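Local coordinates for protein dehydrogenase (Sinorhizobium meliloti, PDB 3UOE) that probably acts as an oxidoreductase of the LDH2/MDH2 (malate/L-lactate dehydrogenase) family, its precise substrate unestablished, at residues A59-L64 against A331-A336; R96-S101 against K125-A130; R309-R314 against V322-D327. All blocks are in the same frame, centred on the assembly; numbering follows the deposited sequence.

Contact 1 of 3, residues A59-L64 against A331-A336; sequences AELRGL and ARRAAA
Two arginines of like charge, Arg62 and Arg333, lie obliquely across one another, with Arg62 NH2 4.3 Å from Arg333 NE. Glu58 probably offsets the like charges: it forms salt bridges to Arg62 NH1 and Arg333 NH2, and Glu148 takes Arg62 NH2. The guanidinium planes stand 56° apart, and Arg333 CD lies over one face of the Arg62 group, so methylene rather than charge covers it. Arginine suits both places because its long aliphatic stem packs while its head reaches the acid.

Leu61 fills the space beside Arg333. Its CD1 lies over one face of the Arg333 guanidinium, while CD2 touches Ala336 CB at 3.9 Å. The small methyl of Ala336 lets the helix come close, and Leu61 O receives a CA-H...O contact from Arg333 CA at 3.4 Å.

Helix 46-61 ends here in a Schellman motif, Leu64 N bonding to Ala59 O and Gly63 N to Glu60 O. Gly63 takes the positive phi, 80°. The Arg62 carbonyl, just past the end of the helix, is taken by Arg332: bent at chi3 (-75°), its chain brings NE to Arg62 O at 2.9 Å, from above the carbonyl plane, and a water joins that oxygen to Arg332 NH2.

The contact thus sets the C-terminal end of helix 46-61 against helix 327-339, with Leu61 also touching Ile341 of strand 341-344.

Contact 2 of 3, residues R96-S101 against K125-A130; sequences RASFLS and KETGLA
Ser98 and Thr127 face each other at the end of a beta-alpha-beta unit, strand 99-105, helix 109-127 and strand 129-137, where the chain leaves the helix for the second strand. Both side chains start out toward the opposite segment. Ser98 OG comes up against the carbon side of the threonine, 3.4 Å from Thr127 CB and 3.5 Å from Thr127 CG2. The hydroxyl of Thr127 is turned elsewhere: with chi1 at 66°, OG1 lies between the backbone N and the carbonyl carbon and bonds to Leu129 O at 3.0 Å, from above the carbonyl plane. Threonine thus serves twice, its hydroxyl bracing the turn and its methyl meeting Ser98 and Ala97 O. With an alanine here both the hydroxyl and the CG2 methyl go, which is likely to leave the turn at Gly128 less firmly held and a gap beside Ser98. Gly128 takes the positive phi, 80°, that carries the chain out of the helix. A short hydroxyl suits Ser98, because its OG bonds to Ser98 OG of the second subunit; Ser98 OG also lies 3.3 Å from Leu129 O, at most a weak bond. Ala130, whose methyl packs on Ile123 and Leu124 of the helix, gives Ser98 O a CA-H...O contact, CA to O 3.4 Å.

Contact 3 of 3, residues R309-R314 against V322-D327; sequences RLRLSR and VAIPGD
The last turn of helix 300-311 runs into a loop, and the returning segment 322-327, itself neither helix nor strand, passes close beside it; Arg311 CA and Val322 CA are 4.9 Å apart. A CA-H...O contact links Arg311 CA to Val322 O, and a water bridges the two backbones, donating to Arg311 O and Ser313 O and accepting from Val322 N. Ile324 to Asp327 form a type II turn, in which Gly326 takes a positive phi that would press a side chain against the preceding carbonyl oxygen. Gly326 is also the N-cap of the next helix.

Arg311 and Asp327 approach from opposite directions and join side-on in a two-bond salt bridge. Arg311 NE reaches Asp327 OD2 at 3.1 Å, and Arg311 NH2 meets the syn lone pair of Asp327 OD1, also at 3.1 Å. The planes of the two groups are 35° apart. Asp327 OD2 takes a second bond from Ile324 N, 2.7 Å, arriving from the opposite face of the carboxylate, so the acid fixes both the arginine and its own turn. Ile324 crosses the arginine at about a right angle: with its CG1 anti to the carbonyl carbon (chi1 -50°), CG1 lies over one guanidinium face, 3.5 Å from Arg311 CZ, and CD1 reaches Leu310 CB. Branched Val322 packs CB and CG1 against Leu310 O, which accepts hydrogen bonds from Ser313 N and Ser313 OG, while its CG2 touches Ser313 OG.

Asp308 of the same helix holds Arg311 NH1. The contact ties the end of helix 300-311 to the start of helix 327-339, with Ile324 and Pro325 resting on Phe193 of strand 193-197.

In the fold
Contacts 2 and 3 are buried for the most part and both touch the second subunit, whereas contact 1 is only partly buried and meets no other chain. Contacts 1 and 3 share helix 327-339, contact 3 at its start and contact 1 further along, their centres about 19 Å apart. Contact 2 belongs to the beta-alpha-beta unit, about 34 Å from each of the others between centres. The chemistry follows the place: contact 1 combines arginine stems with a carbonyl just past a helix end, contact 3 relies on an arginine-aspartate salt bridge beside apolar branches, and contact 2 uses small hydroxyls and no charge.

Contact 1 of 3, residues A59-L64 against A331-A336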
ATOM      1  N   ALA A  59      -3.356 -10.769  18.876  1.00  8.31           N
ATOM      2  CA  ALA A  59      -3.903 -11.435  17.698  1.00 11.48           C
ATOM      3  C   ALA A  59      -5.124 -12.282  18.076  1.00 10.48           C
ATOM      4  O   ALA A  59      -6.195 -12.123  17.484  1.00  8.71           O
ATOM      5  CB  ALA A  59      -2.836 -12.294  17.012  1.00  7.01           C
ATOM      6  N   GLU A  60      -4.952 -13.174  19.056  1.00  9.63           N
ATOM      7  CA  GLU A  60      -6.052 -13.990  19.581  1.00 10.31           C
ATOM      8  C   GLU A  60      -7.247 -13.118  19.983  1.00 10.54           C
ATOM      9  O   GLU A  60      -8.362 -13.345  19.531  1.00  9.22           O
ATOM     10  CB  GLU A  60      -5.599 -14.801  20.795  1.00  9.99           C
ATOM     11  CG  GLU A  60      -4.512 -15.811  20.516  1.00  9.29           C
ATOM     12  CD  GLU A  60      -4.999 -16.988  19.685  1.00 10.79           C
ATOM     13  OE1 GLU A  60      -6.198 -17.039  19.346  1.00 10.68           O
ATOM     14  OE2 GLU A  60      -4.177 -17.871  19.376  1.00 10.73           O
ATOM     15  N   LEU A  61      -7.000 -12.113  20.819  1.00 11.20           N
ATOM     16  CA  LEU A  61      -8.076 -11.252  21.327  1.00 10.45           C
ATOM     17  C   LEU A  61      -8.833 -10.534  20.211  1.00 11.62           C
ATOM     18  O   LEU A  61     -10.033 -10.263  20.334  1.00 12.09           O
ATOM     19  CB  LEU A  61      -7.531 -10.218  22.325  1.00  9.53           C
ATOM     20  CG  LEU A  61      -6.990 -10.685  23.679  1.00 10.19           C
ATOM     21  CD1 LEU A  61      -6.192  -9.567  24.351  1.00  8.60           C
ATOM     22  CD2 LEU A  61      -8.108 -11.196  24.602  1.00 10.41           C
ATOM     23  N   ARG A  62      -8.130 -10.229  19.122  1.00  9.81           N
ATOM     24  CA  ARG A  62      -8.718  -9.451  18.032  1.00 13.61           C
ATOM     25  C   ARG A  62      -9.345 -10.308  16.933  1.00 14.21           C
ATOM     26  O   ARG A  62      -9.775  -9.793  15.904  1.00 16.76           O
ATOM     27  CB  ARG A  62      -7.680  -8.501  17.432  1.00 14.65           C
ATOM     28  CG  ARG A  62      -7.212  -7.439  18.407  1.00 16.13           C
ATOM     29  CD  ARG A  62      -6.020  -6.670  17.882  1.00 13.81           C
ATOM     30  NE  ARG A  62      -5.933  -5.381  18.550  1.00 22.34           N
ATOM     31  CZ  ARG A  62      -4.893  -4.973  19.266  1.00 25.10           C
ATOM     32  NH1 ARG A  62      -3.823  -5.748  19.379  1.00 29.64           N
ATOM     33  NH2 ARG A  62      -4.914  -3.783  19.850  1.00 25.70           N
ATOM     34  N   GLY A  63      -9.392 -11.616  17.149  1.00 13.73           N
ATOM     35  CA  GLY A  63      -9.985 -12.516  16.177  1.00 14.01           C
ATOM     36  C   GLY A  63      -9.065 -12.857  15.015  1.00 15.91           C
ATOM     37  O   GLY A  63      -9.534 -13.159  13.918  1.00 14.30           O
ATOM     38  N   LEU A  64      -7.756 -12.817  15.253  1.00 13.42           N
ATOM     39  CA  LEU A  64      -6.784 -13.226  14.243  1.00 10.54           C
ATOM     40  C   LEU A  64      -5.918 -14.382  14.762  1.00 11.71           C
ATOM     41  O   LEU A  64      -4.711 -14.229  14.957  1.00 12.29           O
ATOM     42  CB  LEU A  64      -5.918 -12.041  13.840  1.00  8.76           C
ATOM     43  CG  LEU A  64      -5.049 -12.195  12.593  1.00 13.94           C
ATOM     44  CD1 LEU A  64      -5.872 -12.033  11.316  1.00 13.91           C
ATOM     45  CD2 LEU A  64      -3.916 -11.180  12.632  1.00 13.09           C
ATOM     46  N   ALA A 331     -13.598  -3.753  18.852  1.00 12.73           N
ATOM     47  CA  ALA A 331     -14.809  -4.376  19.384  1.00 16.29           C
ATOM     48  C   ALA A 331     -14.573  -5.843  19.759  1.00 14.72           C
ATOM     49  O   ALA A 331     -15.046  -6.304  20.793  1.00 15.72           O
ATOM     50  CB  ALA A 331     -15.973  -4.248  18.397  1.00 11.25           C
ATOM     51  N   ARG A 332     -13.838  -6.574  18.924  1.00 13.60           N
ATOM     52  CA  ARG A 332     -13.541  -7.972  19.234  1.00 13.55           C
ATOM     53  C   ARG A 332     -12.633  -8.098  20.452  1.00 14.90           C
ATOM     54  O   ARG A 332     -12.836  -8.976  21.290  1.00 13.84           O
ATOM     55  CB  ARG A 332     -12.939  -8.691  18.032  1.00 13.11           C
ATOM     56  CG  ARG A 332     -13.919  -8.857  16.886  1.00 13.78           C
ATOM     57  CD  ARG A 332     -13.347  -9.688  15.736  1.00 17.98           C
ATOM     58  NE  ARG A 332     -12.363  -8.961  14.931  1.00 20.10           N
ATOM     59  CZ  ARG A 332     -12.664  -8.193  13.885  1.00 21.55           C
ATOM     60  NH1 ARG A 332     -13.933  -8.031  13.518  1.00 16.00           N
ATOM     61  NH2 ARG A 332     -11.694  -7.584  13.209  1.00 13.85           N
ATOM     62  N   ARG A 333     -11.651  -7.208  20.573  1.00 13.49           N
ATOM     63  CA  ARG A 333     -10.732  -7.283  21.711  1.00 15.34           C
ATOM     64  C   ARG A 333     -11.489  -7.108  23.020  1.00 14.10           C
ATOM     65  O   ARG A 333     -11.309  -7.879  23.957  1.00 13.59           O
ATOM     66  CB  ARG A 333      -9.616  -6.242  21.611  1.00 11.47           C
ATOM     67  CG  ARG A 333      -8.571  -6.389  22.696  1.00 11.44           C
ATOM     68  CD  ARG A 333      -7.563  -5.244  22.680  1.00 11.66           C
ATOM     69  NE  ARG A 333      -6.404  -5.568  23.503  1.00 12.11           N
ATOM     70  CZ  ARG A 333      -6.381  -5.501  24.834  1.00 13.60           C
ATOM     71  NH1 ARG A 333      -7.457  -5.120  25.506  1.00 12.90           N
ATOM     72  NH2 ARG A 333      -5.279  -5.826  25.499  1.00 12.19           N
ATOM     73  N   ALA A 334     -12.342  -6.091  23.063  1.00 15.11           N
ATOM     74  CA  ALA A 334     -13.124  -5.784  24.252  1.00 16.42           C
ATOM     75  C   ALA A 334     -13.989  -6.967  24.677  1.00 15.36           C
ATOM     76  O   ALA A 334     -14.150  -7.223  25.863  1.00 16.19           O
ATOM     77  CB  ALA A 334     -13.988  -4.545  24.019  1.00 14.17           C
ATOM     78  N   ALA A 335     -14.540  -7.689  23.707  1.00 16.23           N
ATOM     79  CA  ALA A 335     -15.415  -8.817  24.018  1.00 16.90           C
ATOM     80  C   ALA A 335     -14.635 -10.048  24.495  1.00 19.85           C
ATOM     81  O   ALA A 335     -15.096 -10.784  25.362  1.00 24.43           O
ATOM     82  CB  ALA A 335     -16.292  -9.164  22.812  1.00 13.65           C
ATOM     83  N   ALA A 336     -13.448 -10.269  23.940  1.00 18.49           N
ATOM     84  CA  ALA A 336     -12.661 -11.441  24.313  1.00 14.89           C
ATOM     85  C   ALA A 336     -11.958 -11.254  25.654  1.00 16.55           C
ATOM     86  O   ALA A 336     -11.730 -12.216  26.385  1.00 17.30           O
ATOM     87  CB  ALA A 336     -11.660 -11.791  23.217  1.00 12.92           C
TER
HETATM   88  O   HOH W   1      -8.900  -8.711  13.635  1.00 20.61           O

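Contact 2 of 3, residues R96-S101 against K125-A130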
ATOM      1  N   ARG A  96      22.001   6.450   6.143  1.00  8.34           N
ATOM      2  CA  ARG A  96      21.837   7.856   5.797  1.00  8.62           C
ATOM      3  C   ARG A  96      21.105   8.502   6.952  1.00  7.84           C
ATOM      4  O   ARG A  96      20.694   7.817   7.875  1.00  7.82           O
ATOM      5  CB  ARG A  96      21.001   8.012   4.536  1.00  7.49           C
ATOM      6  CG  ARG A  96      21.466   7.177   3.389  1.00  8.79           C
ATOM      7  CD  ARG A  96      22.690   7.757   2.721  1.00 11.23           C
ATOM      8  NE  ARG A  96      22.654   7.412   1.308  1.00 13.40           N
ATOM      9  CZ  ARG A  96      23.375   6.454   0.740  1.00 18.18           C
ATOM     10  NH1 ARG A  96      24.242   5.745   1.457  1.00 25.13           N
ATOM     11  NH2 ARG A  96      23.238   6.216  -0.557  1.00 19.29           N
ATOM     12  N   ALA A  97      20.918   9.812   6.885  1.00  7.02           N
ATOM     13  CA  ALA A  97      20.256  10.540   7.958  1.00  8.93           C
ATOM     14  C   ALA A  97      18.884   9.963   8.321  1.00  9.25           C
ATOM     15  O   ALA A  97      18.485   9.993   9.484  1.00  9.63           O
ATOM     16  CB  ALA A  97      20.143  12.039   7.607  1.00  8.41           C
ATOM     17  N   SER A  98      18.164   9.434   7.336  1.00  8.66           N
ATOM     18  CA  SER A  98      16.794   8.978   7.590  1.00  8.77           C
ATOM     19  C   SER A  98      16.607   7.481   7.381  1.00  8.71           C
ATOM     20  O   SER A  98      15.478   6.988   7.372  1.00  8.08           O
ATOM     21  CB  SER A  98      15.790   9.743   6.716  1.00  7.79           C
ATOM     22  OG  SER A  98      15.809  11.122   7.000  1.00  8.62           O
ATOM     23  N   PHE A  99      17.709   6.758   7.226  1.00  8.03           N
ATOM     24  CA  PHE A  99      17.630   5.362   6.822  1.00  7.27           C
ATOM     25  C   PHE A  99      18.390   4.458   7.781  1.00  7.96           C
ATOM     26  O   PHE A  99      19.623   4.477   7.819  1.00  7.16           O
ATOM     27  CB  PHE A  99      18.158   5.184   5.394  1.00  6.69           C
ATOM     28  CG  PHE A  99      17.804   3.849   4.773  1.00  8.44           C
ATOM     29  CD1 PHE A  99      18.343   2.663   5.274  1.00  7.54           C
ATOM     30  CD2 PHE A  99      16.946   3.783   3.680  1.00  7.60           C
ATOM     31  CE1 PHE A  99      18.026   1.440   4.706  1.00  7.00           C
ATOM     32  CE2 PHE A  99      16.621   2.564   3.104  1.00  7.54           C
ATOM     33  CZ  PHE A  99      17.166   1.385   3.622  1.00  7.50           C
ATOM     34  N   LEU A 100      17.642   3.663   8.543  1.00  6.57           N
ATOM     35  CA  LEU A 100      18.226   2.736   9.507  1.00  7.53           C
ATOM     36  C   LEU A 100      18.236   1.326   8.921  1.00  8.71           C
ATOM     37  O   LEU A 100      17.186   0.758   8.616  1.00  6.19           O
ATOM     38  CB  LEU A 100      17.406   2.725  10.797  1.00  7.38           C
ATOM     39  CG  LEU A 100      18.036   2.558  12.186  1.00 11.46           C
ATOM     40  CD1 LEU A 100      17.219   1.551  12.995  1.00  8.92           C
ATOM     41  CD2 LEU A 100      19.493   2.158  12.167  1.00  9.43           C
ATOM     42  N   SER A 101      19.429   0.768   8.770  1.00  7.85           N
ATOM     43  CA  SER A 101      19.589  -0.615   8.353  1.00  7.80           C
ATOM     44  C   SER A 101      19.752  -1.509   9.576  1.00  7.88           C
ATOM     45  O   SER A 101      20.658  -1.304  10.383  1.00  9.86           O
ATOM     46  CB  SER A 101      20.817  -0.747   7.458  1.00  7.15           C
ATOM     47  OG  SER A 101      21.008  -2.094   7.091  1.00 11.21           O
ATOM     48  N   LYS A 125      12.193  13.973  15.000  1.00 17.16           N
ATOM     49  CA  LYS A 125      12.171  15.383  15.367  1.00 16.42           C
ATOM     50  C   LYS A 125      12.968  16.210  14.357  1.00 16.76           C
ATOM     51  O   LYS A 125      12.557  17.308  13.965  1.00 13.35           O
ATOM     52  CB  LYS A 125      12.751  15.553  16.770  1.00 23.85           C
ATOM     53  CG  LYS A 125      12.776  16.986  17.285  1.00 35.08           C
ATOM     54  CD  LYS A 125      11.396  17.633  17.211  1.00 39.22           C
ATOM     55  CE  LYS A 125      11.191  18.602  18.368  1.00 45.58           C
ATOM     56  NZ  LYS A 125      10.961  17.855  19.644  1.00 47.32           N
ATOM     57  N   GLU A 126      14.101  15.661  13.921  1.00 15.27           N
ATOM     58  CA  GLU A 126      14.938  16.313  12.916  1.00 15.06           C
ATOM     59  C   GLU A 126      14.482  16.041  11.480  1.00 13.04           C
ATOM     60  O   GLU A 126      14.521  16.932  10.639  1.00 11.07           O
ATOM     61  CB  GLU A 126      16.401  15.866  13.046  1.00 16.26           C
ATOM     62  CG  GLU A 126      16.955  15.894  14.458  1.00 28.16           C
ATOM     63  CD  GLU A 126      17.060  17.299  15.010  1.00 33.07           C
ATOM     64  OE1 GLU A 126      16.514  17.550  16.110  1.00 33.50           O
ATOM     65  OE2 GLU A 126      17.679  18.153  14.336  1.00 38.95           O
ATOM     66  N   THR A 127      14.069  14.810  11.192  1.00 11.40           N
ATOM     67  CA  THR A 127      13.940  14.387   9.795  1.00 10.04           C
ATOM     68  C   THR A 127      12.521  14.426   9.242  1.00 10.05           C
ATOM     69  O   THR A 127      12.341  14.638   8.041  1.00  8.23           O
ATOM     70  CB  THR A 127      14.547  12.988   9.558  1.00 10.44           C
ATOM     71  OG1 THR A 127      13.778  12.003  10.264  1.00 11.21           O
ATOM     72  CG2 THR A 127      16.016  12.952  10.023  1.00  9.77           C
ATOM     73  N   GLY A 128      11.530  14.220  10.120  1.00 10.64           N
ATOM     74  CA  GLY A 128      10.120  14.200   9.751  1.00  7.45           C
ATOM     75  C   GLY A 128       9.678  12.875   9.141  1.00  9.60           C
ATOM     76  O   GLY A 128       8.522  12.470   9.264  1.00 10.08           O
ATOM     77  N   LEU A 129      10.611  12.199   8.480  1.00 10.35           N
ATOM     78  CA  LEU A 129      10.357  10.908   7.845  1.00 10.77           C
ATOM     79  C   LEU A 129      11.587  10.036   8.053  1.00  9.75           C
ATOM     80  O   LEU A 129      12.716  10.500   7.894  1.00 12.09           O
ATOM     81  CB  LEU A 129      10.082  11.100   6.351  1.00  7.26           C
ATOM     82  CG  LEU A 129      10.196   9.932   5.365  1.00 15.50           C
ATOM     83  CD1 LEU A 129       8.921   9.091   5.305  1.00 12.81           C
ATOM     84  CD2 LEU A 129      10.542  10.450   3.960  1.00 11.99           C
ATOM     85  N   ALA A 130      11.372   8.781   8.421  1.00  7.26           N
ATOM     86  CA  ALA A 130      12.476   7.851   8.602  1.00  7.83           C
ATOM     87  C   ALA A 130      12.039   6.426   8.313  1.00  7.27           C
ATOM     88  O   ALA A 130      10.860   6.088   8.414  1.00  6.82           O
ATOM     89  CB  ALA A 130      13.047   7.956  10.004  1.00  9.45           C
TER

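Contact 3 of 3, residues R309-R314 against V322-D327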
ATOM      1  N   ARG A 309     -17.931  11.340  10.613  1.00 14.31           N
ATOM      2  CA  ARG A 309     -18.851  11.550   9.504  1.00 16.14           C
ATOM      3  C   ARG A 309     -19.067  10.255   8.713  1.00 15.28           C
ATOM      4  O   ARG A 309     -20.203   9.866   8.426  1.00 14.99           O
ATOM      5  CB  ARG A 309     -18.327  12.665   8.590  1.00 14.31           C
ATOM      6  CG  ARG A 309     -19.261  13.027   7.455  1.00 16.23           C
ATOM      7  CD  ARG A 309     -18.678  14.106   6.549  1.00 14.76           C
ATOM      8  NE  ARG A 309     -19.584  14.407   5.443  1.00 16.97           N
ATOM      9  CZ  ARG A 309     -19.456  15.439   4.615  1.00 14.71           C
ATOM     10  NH1 ARG A 309     -18.456  16.297   4.749  1.00 14.39           N
ATOM     11  NH2 ARG A 309     -20.338  15.614   3.648  1.00 19.92           N
ATOM     12  N   LEU A 310     -17.970   9.587   8.371  1.00 15.86           N
ATOM     13  CA  LEU A 310     -18.041   8.321   7.639  1.00 15.09           C
ATOM     14  C   LEU A 310     -18.845   7.262   8.400  1.00 15.48           C
ATOM     15  O   LEU A 310     -19.680   6.564   7.816  1.00 15.21           O
ATOM     16  CB  LEU A 310     -16.636   7.801   7.319  1.00 16.14           C
ATOM     17  CG  LEU A 310     -16.039   8.178   5.955  1.00 16.23           C
ATOM     18  CD1 LEU A 310     -16.173   9.666   5.703  1.00 15.21           C
ATOM     19  CD2 LEU A 310     -14.578   7.733   5.839  1.00 12.91           C
ATOM     20  N   ARG A 311     -18.595   7.153   9.702  1.00 17.20           N
ATOM     21  CA  ARG A 311     -19.299   6.185  10.547  1.00 16.98           C
ATOM     22  C   ARG A 311     -20.812   6.414  10.547  1.00 17.50           C
ATOM     23  O   ARG A 311     -21.592   5.468  10.679  1.00 15.26           O
ATOM     24  CB  ARG A 311     -18.777   6.248  11.987  1.00 15.38           C
ATOM     25  CG  ARG A 311     -17.401   5.629  12.194  1.00 18.20           C
ATOM     26  CD  ARG A 311     -17.157   5.336  13.680  1.00 19.50           C
ATOM     27  NE  ARG A 311     -15.788   4.896  13.928  1.00 13.68           N
ATOM     28  CZ  ARG A 311     -14.777   5.723  14.151  1.00 16.77           C
ATOM     29  NH1 ARG A 311     -14.985   7.035  14.161  1.00 19.72           N
ATOM     30  NH2 ARG A 311     -13.559   5.245  14.361  1.00 17.73           N
ATOM     31  N   LEU A 312     -21.218   7.674  10.404  1.00 18.03           N
ATOM     32  CA  LEU A 312     -22.630   8.039  10.482  1.00 17.86           C
ATOM     33  C   LEU A 312     -23.251   8.209   9.111  1.00 16.89           C
ATOM     34  O   LEU A 312     -24.405   8.603   9.006  1.00 21.27           O
ATOM     35  CB  LEU A 312     -22.820   9.331  11.282  1.00 17.20           C
ATOM     36  CG  LEU A 312     -22.507   9.294  12.783  1.00 24.48           C
ATOM     37  CD1 LEU A 312     -22.392  10.713  13.346  1.00 19.54           C
ATOM     38  CD2 LEU A 312     -23.541   8.470  13.556  1.00 17.59           C
ATOM     39  N   SER A 313     -22.488   7.925   8.061  1.00 15.82           N
ATOM     40  CA  SER A 313     -22.981   8.115   6.704  1.00 15.61           C
ATOM     41  C   SER A 313     -23.926   6.986   6.336  1.00 18.09           C
ATOM     42  O   SER A 313     -23.981   5.966   7.030  1.00 20.59           O
ATOM     43  CB  SER A 313     -21.824   8.191   5.709  1.00 15.29           C
ATOM     44  OG  SER A 313     -21.132   6.956   5.645  1.00 15.00           O
ATOM     45  N   ARG A 314     -24.661   7.161   5.241  1.00 15.53           N
ATOM     46  CA  ARG A 314     -25.687   6.202   4.845  1.00 19.87           C
ATOM     47  C   ARG A 314     -25.140   4.796   4.593  1.00 24.00           C
ATOM     48  O   ARG A 314     -24.353   4.575   3.660  1.00 23.83           O
ATOM     49  CB  ARG A 314     -26.442   6.703   3.616  1.00 21.88           C
ATOM     50  CG  ARG A 314     -27.675   5.894   3.257  1.00 23.89           C
ATOM     51  CD  ARG A 314     -28.398   6.529   2.068  1.00 25.11           C
ATOM     52  NE  ARG A 314     -27.464   6.776   0.971  1.00 27.83           N
ATOM     53  CZ  ARG A 314     -27.536   7.809   0.142  1.00 30.05           C
ATOM     54  NH1 ARG A 314     -28.498   8.712   0.275  1.00 32.19           N
ATOM     55  NH2 ARG A 314     -26.633   7.948  -0.814  1.00 27.58           N
ATOM     56  N   VAL A 322     -21.276   1.914   8.610  1.00 19.79           N
ATOM     57  CA  VAL A 322     -19.940   2.009   8.040  1.00 17.61           C
ATOM     58  C   VAL A 322     -18.938   1.972   9.178  1.00 15.91           C
ATOM     59  O   VAL A 322     -19.107   2.669  10.177  1.00 17.89           O
ATOM     60  CB  VAL A 322     -19.737   3.347   7.301  1.00 18.92           C
ATOM     61  CG1 VAL A 322     -18.246   3.594   7.040  1.00 12.09           C
ATOM     62  CG2 VAL A 322     -20.552   3.389   6.009  1.00 17.09           C
ATOM     63  N   ALA A 323     -17.896   1.165   9.030  1.00 12.05           N
ATOM     64  CA  ALA A 323     -16.845   1.101  10.028  1.00 12.43           C
ATOM     65  C   ALA A 323     -15.531   1.688   9.501  1.00 14.00           C
ATOM     66  O   ALA A 323     -15.300   1.728   8.285  1.00 13.19           O
ATOM     67  CB  ALA A 323     -16.644  -0.319  10.473  1.00 12.89           C
ATOM     68  N   ILE A 324     -14.691   2.152  10.427  1.00  9.79           N
ATOM     69  CA  ILE A 324     -13.337   2.582  10.120  1.00 12.09           C
ATOM     70  C   ILE A 324     -12.350   1.472  10.481  1.00 13.36           C
ATOM     71  O   ILE A 324     -12.496   0.831  11.524  1.00 13.62           O
ATOM     72  CB  ILE A 324     -12.968   3.830  10.931  1.00 12.38           C
ATOM     73  CG1 ILE A 324     -14.060   4.896  10.786  1.00 16.53           C
ATOM     74  CG2 ILE A 324     -11.615   4.366  10.500  1.00 10.46           C
ATOM     75  CD1 ILE A 324     -14.380   5.278   9.347  1.00 11.52           C
ATOM     76  N   PRO A 325     -11.346   1.233   9.615  1.00 11.16           N
ATOM     77  CA  PRO A 325     -10.341   0.198   9.897  1.00  9.29           C
ATOM     78  C   PRO A 325      -9.810   0.312  11.316  1.00 11.16           C
ATOM     79  O   PRO A 325      -9.308   1.372  11.708  1.00 10.10           O
ATOM     80  CB  PRO A 325      -9.238   0.503   8.881  1.00  9.15           C
ATOM     81  CG  PRO A 325      -9.992   1.041   7.698  1.00 10.78           C
ATOM     82  CD  PRO A 325     -11.150   1.847   8.287  1.00 10.65           C
ATOM     83  N   GLY A 326      -9.935  -0.765  12.086  1.00  9.71           N
ATOM     84  CA  GLY A 326      -9.594  -0.718  13.497  1.00 10.64           C
ATOM     85  C   GLY A 326     -10.782  -0.813  14.448  1.00 13.37           C
ATOM     86  O   GLY A 326     -10.621  -1.222  15.594  1.00 14.94           O
ATOM     87  N   ASP A 327     -11.974  -0.440  13.987  1.00 12.71           N
ATOM     88  CA  ASP A 327     -13.182  -0.574  14.812  1.00 14.52           C
ATOM     89  C   ASP A 327     -13.461  -2.032  15.167  1.00 14.99           C
ATOM     90  O   ASP A 327     -13.621  -2.384  16.341  1.00 16.26           O
ATOM     91  CB  ASP A 327     -14.412  -0.000  14.098  1.00 12.19           C
ATOM     92  CG  ASP A 327     -14.348   1.508  13.938  1.00 13.64           C
ATOM     93  OD1 ASP A 327     -13.543   2.165  14.640  1.00 13.60           O
ATOM     94  OD2 ASP A 327     -15.113   2.036  13.104  1.00 14.38           O
TER
HETATM   95  O   HOH W   2     -23.090   4.279   8.896  1.00 16.33           O